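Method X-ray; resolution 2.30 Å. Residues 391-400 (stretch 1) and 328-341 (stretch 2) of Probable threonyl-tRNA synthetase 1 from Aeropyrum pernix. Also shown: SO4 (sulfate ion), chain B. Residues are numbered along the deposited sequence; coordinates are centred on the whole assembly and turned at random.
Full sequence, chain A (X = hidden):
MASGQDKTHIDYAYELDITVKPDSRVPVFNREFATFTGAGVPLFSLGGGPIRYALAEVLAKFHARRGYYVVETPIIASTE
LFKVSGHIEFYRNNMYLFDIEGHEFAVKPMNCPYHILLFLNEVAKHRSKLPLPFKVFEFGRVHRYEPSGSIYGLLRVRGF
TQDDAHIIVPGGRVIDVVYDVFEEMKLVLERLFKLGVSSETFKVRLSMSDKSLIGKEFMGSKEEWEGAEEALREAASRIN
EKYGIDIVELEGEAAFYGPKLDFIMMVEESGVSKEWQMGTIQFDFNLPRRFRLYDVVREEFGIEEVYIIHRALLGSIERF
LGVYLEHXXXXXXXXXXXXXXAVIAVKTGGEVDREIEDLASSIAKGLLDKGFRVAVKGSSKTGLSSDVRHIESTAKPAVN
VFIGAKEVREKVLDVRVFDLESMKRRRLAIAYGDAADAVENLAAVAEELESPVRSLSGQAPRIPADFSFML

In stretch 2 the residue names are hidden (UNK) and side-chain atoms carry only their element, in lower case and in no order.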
# COMPACT_ATOMS: atom_id res chain seq x y z
N ILE A 391 16.68 -15.03 -21.16
CA ILE A 391 15.76 -13.97 -20.79
C ILE A 391 14.30 -14.52 -20.83
O ILE A 391 13.55 -14.32 -19.89
CB ILE A 391 15.99 -12.74 -21.71
CG1 ILE A 391 17.26 -12.01 -21.31
CG2 ILE A 391 14.79 -11.80 -21.69
CD1 ILE A 391 17.82 -11.10 -22.39
N GLU A 392 13.92 -15.21 -21.91
CA GLU A 392 12.57 -15.78 -22.01
C GLU A 392 12.25 -16.89 -21.02
O GLU A 392 11.07 -17.09 -20.64
CB GLU A 392 12.31 -16.30 -23.42
CG GLU A 392 12.43 -15.23 -24.47
CD GLU A 392 11.36 -14.09 -24.32
OE1 GLU A 392 10.68 -13.95 -23.30
OE2 GLU A 392 11.22 -13.32 -25.27
N SER A 393 13.26 -17.64 -20.61
CA SER A 393 12.95 -18.80 -19.80
C SER A 393 12.95 -18.45 -18.31
O SER A 393 12.51 -19.22 -17.48
CB SER A 393 13.86 -19.99 -20.18
OG SER A 393 15.15 -19.70 -19.77
N THR A 394 13.38 -17.22 -18.00
CA THR A 394 13.66 -16.76 -16.65
C THR A 394 12.95 -15.46 -16.30
O THR A 394 11.97 -15.49 -15.57
CB THR A 394 15.18 -16.68 -16.42
OG1 THR A 394 15.65 -18.03 -16.30
CG2 THR A 394 15.51 -15.97 -15.14
N ALA A 395 13.40 -14.35 -16.86
CA ALA A 395 12.94 -13.03 -16.51
C ALA A 395 11.62 -12.60 -17.18
O ALA A 395 10.85 -11.81 -16.58
CB ALA A 395 14.01 -12.02 -16.79
N LYS A 396 11.36 -13.12 -18.39
CA LYS A 396 10.10 -12.88 -19.11
C LYS A 396 9.65 -11.41 -19.07
O LYS A 396 8.56 -11.10 -18.53
CB LYS A 396 8.99 -13.78 -18.58
CG LYS A 396 9.19 -15.25 -18.89
CD LYS A 396 8.18 -16.14 -18.20
CE LYS A 396 8.36 -17.56 -18.71
NZ LYS A 396 9.62 -18.21 -18.24
N PRO A 397 10.50 -10.48 -19.61
CA PRO A 397 10.19 -9.05 -19.53
C PRO A 397 8.91 -8.79 -20.29
O PRO A 397 8.64 -9.48 -21.26
CB PRO A 397 11.38 -8.38 -20.23
CG PRO A 397 12.51 -9.41 -20.13
CD PRO A 397 11.76 -10.71 -20.35
N ALA A 398 8.11 -7.82 -19.87
CA ALA A 398 6.88 -7.50 -20.61
C ALA A 398 7.19 -7.11 -22.07
O ALA A 398 6.57 -7.62 -22.99
CB ALA A 398 6.05 -6.37 -19.89
N VAL A 399 8.19 -6.26 -22.28
CA VAL A 399 8.54 -5.77 -23.63
C VAL A 399 10.05 -5.92 -23.82
O VAL A 399 10.78 -5.48 -22.96
CB VAL A 399 8.11 -4.27 -23.82
CG1 VAL A 399 8.44 -3.74 -25.24
CG2 VAL A 399 6.56 -4.06 -23.55
N ASN A 400 10.51 -6.56 -24.91
CA ASN A 400 11.95 -6.58 -25.31
C ASN A 400 12.24 -5.53 -26.37
O ASN A 400 11.52 -5.46 -27.36
CB ASN A 400 12.46 -7.97 -25.82
CG ASN A 400 12.34 -9.07 -24.76
OD1 ASN A 400 12.31 -8.80 -23.54
ND2 ASN A 400 12.23 -10.34 -25.23
N UNK A 328 -0.61 -18.81 -16.97
CA UNK A 328 0.08 -17.95 -17.96
C UNK A 328 1.58 -18.16 -18.06
O UNK A 328 2.27 -17.37 -18.65
c UNK A 328 -3.72 -14.29 -19.95
c UNK A 328 -1.62 -16.10 -18.15
n UNK A 328 -4.94 -14.25 -20.55
n UNK A 328 -3.35 -13.30 -19.11
c UNK A 328 -1.57 -15.45 -19.53
c UNK A 328 -0.21 -16.48 -17.70
n UNK A 328 -2.90 -15.32 -20.14
N UNK A 329 2.07 -19.26 -17.50
CA UNK A 329 3.47 -19.64 -17.65
C UNK A 329 4.44 -18.45 -17.38
O UNK A 329 5.41 -18.19 -18.17
n UNK A 329 -0.67 -23.08 -19.03
n UNK A 329 0.05 -25.08 -19.95
c UNK A 329 3.17 -21.77 -19.15
n UNK A 329 1.44 -23.25 -20.08
c UNK A 329 3.70 -20.29 -19.03
c UNK A 329 0.27 -23.79 -19.68
c UNK A 329 1.87 -21.86 -19.88
N UNK A 330 4.21 -17.76 -16.25
CA UNK A 330 5.14 -16.78 -15.81
C UNK A 330 4.96 -15.43 -16.48
O UNK A 330 5.76 -14.52 -16.24
N UNK A 331 3.89 -15.28 -17.29
CA UNK A 331 3.70 -14.08 -18.13
C UNK A 331 2.74 -13.08 -17.53
O UNK A 331 1.53 -13.27 -17.55
c UNK A 331 3.25 -14.45 -19.55
n UNK A 331 8.35 -16.11 -22.59
c UNK A 331 7.63 -15.18 -21.97
c UNK A 331 4.24 -15.34 -20.29
n UNK A 331 6.50 -15.55 -21.37
n UNK A 331 8.04 -13.91 -21.98
c UNK A 331 5.58 -14.63 -20.67
N UNK A 332 3.30 -12.02 -16.96
CA UNK A 332 2.55 -11.00 -16.24
C UNK A 332 2.04 -9.92 -17.20
O UNK A 332 2.75 -9.57 -18.19
c UNK A 332 3.45 -10.30 -15.20
s UNK A 332 2.75 -12.14 -13.23
c UNK A 332 4.05 -11.25 -14.11
c UNK A 332 2.04 -10.78 -12.26
N UNK A 333 0.86 -9.33 -16.88
CA UNK A 333 0.41 -8.14 -17.63
C UNK A 333 1.40 -7.00 -17.40
O UNK A 333 2.01 -6.94 -16.32
c UNK A 333 -1.10 -8.65 -15.77
c UNK A 333 -0.95 -7.79 -17.00
c UNK A 333 -0.04 -9.70 -15.76
N UNK A 334 1.54 -6.09 -18.39
CA UNK A 334 2.55 -5.05 -18.37
C UNK A 334 2.65 -4.31 -17.03
O UNK A 334 3.76 -4.07 -16.55
c UNK A 334 3.92 -0.67 -18.92
c UNK A 334 5.12 -0.77 -19.67
c UNK A 334 2.33 -4.06 -19.52
c UNK A 334 3.31 -2.93 -19.55
c UNK A 334 5.39 -1.94 -20.36
c UNK A 334 4.48 -3.01 -20.30
c UNK A 334 3.03 -1.74 -18.88
N UNK A 335 1.50 -3.94 -16.44
CA UNK A 335 1.51 -3.11 -15.25
C UNK A 335 2.14 -3.83 -14.01
O UNK A 335 2.71 -3.19 -13.11
o UNK A 335 -0.31 -1.66 -16.03
c UNK A 335 0.09 -2.53 -14.95
c UNK A 335 0.11 -1.67 -13.71
N UNK A 336 2.07 -5.15 -14.04
CA UNK A 336 2.49 -6.04 -12.97
C UNK A 336 3.78 -6.85 -13.23
O UNK A 336 4.14 -7.72 -12.43
c UNK A 336 0.03 -6.31 -12.17
c UNK A 336 1.33 -6.99 -12.66
c UNK A 336 0.22 -5.30 -10.96
c UNK A 336 -0.95 -7.44 -11.84
N UNK A 337 4.47 -6.58 -14.33
CA UNK A 337 5.63 -7.34 -14.73
C UNK A 337 6.83 -6.83 -13.92
O UNK A 337 7.11 -5.61 -13.91
c UNK A 337 5.88 -7.16 -16.26
N UNK A 338 7.58 -7.74 -13.27
CA UNK A 338 8.81 -7.29 -12.59
C UNK A 338 9.69 -6.43 -13.53
O UNK A 338 10.07 -5.31 -13.16
c UNK A 338 7.37 -9.20 -13.14
c UNK A 338 8.31 -9.57 -12.00
c UNK A 338 9.48 -8.61 -12.19
N UNK A 339 10.01 -6.93 -14.73
CA UNK A 339 10.73 -6.13 -15.74
C UNK A 339 9.75 -5.70 -16.83
O UNK A 339 9.19 -6.56 -17.54
c UNK A 339 11.95 -6.92 -16.35
c UNK A 339 12.93 -7.34 -15.24
c UNK A 339 12.65 -6.08 -17.45
c UNK A 339 14.10 -8.29 -15.69
N UNK A 340 9.54 -4.39 -16.97
CA UNK A 340 8.63 -3.88 -17.97
C UNK A 340 9.24 -3.74 -19.36
O UNK A 340 8.63 -4.14 -20.36
c UNK A 340 8.04 -2.55 -17.48
n UNK A 340 5.11 -1.52 -15.79
c UNK A 340 7.06 -2.80 -16.28
o UNK A 340 7.13 -0.65 -15.33
c UNK A 340 6.44 -1.56 -15.77
N UNK A 341 10.45 -3.17 -19.44
CA UNK A 341 11.18 -3.05 -20.72
C UNK A 341 12.50 -3.71 -20.51
O UNK A 341 13.23 -3.29 -19.61
c UNK A 341 9.44 -0.09 -20.74
c UNK A 341 10.22 -0.86 -21.61
c UNK A 341 7.90 0.45 -22.54
c UNK A 341 8.66 -0.37 -23.41
c UNK A 341 9.81 -1.01 -22.94
c UNK A 341 8.29 0.56 -21.20
c UNK A 341 11.44 -1.58 -21.10
S SO4 B . 9.16 -21.49 -19.82
O1 SO4 B . 9.48 -20.65 -20.99
O2 SO4 B . 7.77 -21.68 -19.42
O3 SO4 B . 9.63 -22.79 -20.24
O4 SO4 B . 9.89 -20.95 -18.67
O HOH W 1 6.19 -12.02 -17.05
O HOH W 2 6.62 -11.71 -21.00
O HOH W 3 9.35 -9.48 -15.76

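Position 328 carries three carbons, a nitrogen, then a carbon holding two more nitrogens. It lies out of reach of stretch 1. The chain ends in a guanidinium, so this is Arg328. It opens a type I' turn that ends at position 331.

Position 329 has the same atoms. CA-to-CB points sideways and the end of the side chain leads away, but the backbone O of 329 lies 3.1 Å from Lys396 CE. It is Arg329.

Position 330 has no side-chain atoms: Gly330. An ideal CB here would sit 2.9 Å from Lys396 CD, a clash. It would also be jammed against the carbonyl of Arg329.

Position 331 has the same atoms again, and its end nitrogens reach Glu392. It is Arg331. Arg331 NH1 donates to Glu392 OE1 at 3.0 Å in a salt bridge, and Arg331 NH2 donates to the same OE1 at 3.3 Å. Glu392 meets the guanidinium at its edge, while Lys396 CG covers one face, 3.5 Å from Arg331 CZ.

Position 332 is an unbranched chain of two carbons, a sulfur and a carbon. Its end leads away from stretch 1. It is Met332.

Position 333 has three carbons closing a ring onto the backbone N, and points away: Pro333.

Position 334 has one carbon, then a six-carbon ring. One ring carbon lies 3.7 Å from Ala398 CB and 4.0 Å from Val399 CG2, which sits at the ring edge. It is Phe334, and that carbon is CD1.

Position 335 has one carbon bearing an oxygen and a carbon, and points away: Thr335.

Position 336 has four carbons forked at the second, without contact to stretch 1: Leu336.

Position 337 has a single carbon, 3.7 Å from Ala398 CB: Ala337.

Position 338 is another three-carbon ring closed onto N, without contact to stretch 1: Pro338.

Position 339 has four carbons forked at the first. The end of the longer arm lies 3.9 Å from Ala395 CB, and the shorter arm 3.8 Å from Pro397 CB. It is Ile339; these atoms are CD1 and CG2.

Position 340 has three carbons, the third with an oxygen and a nitrogen, and points away: Gln340. Gln340 NE2 donates to Phe334 O at 3.0 Å.

Position 341 has one carbon and a six-carbon ring, with a ring carbon 3.8 Å from Val399 CB: Phe341.

The contact has two parts. In one, Glu392 and Lys396 hold Arg331, and water 1 links Lys396 O to Gly330 O and Met332 N. In the other, Ala398 N donates to Ile339 O and Val399 N to Gln340 O, both at 2.9 Å. Val399 and Phe341 form a parallel bridge with side chains on the same sheet face. Ala398 CB packs against Ala337 and Phe334, Val399 against Phe334 and Phe341, and Ile339 against Ala395 and Pro397.

Stretch 2 328-341: RRGRMPFTLAPIQF
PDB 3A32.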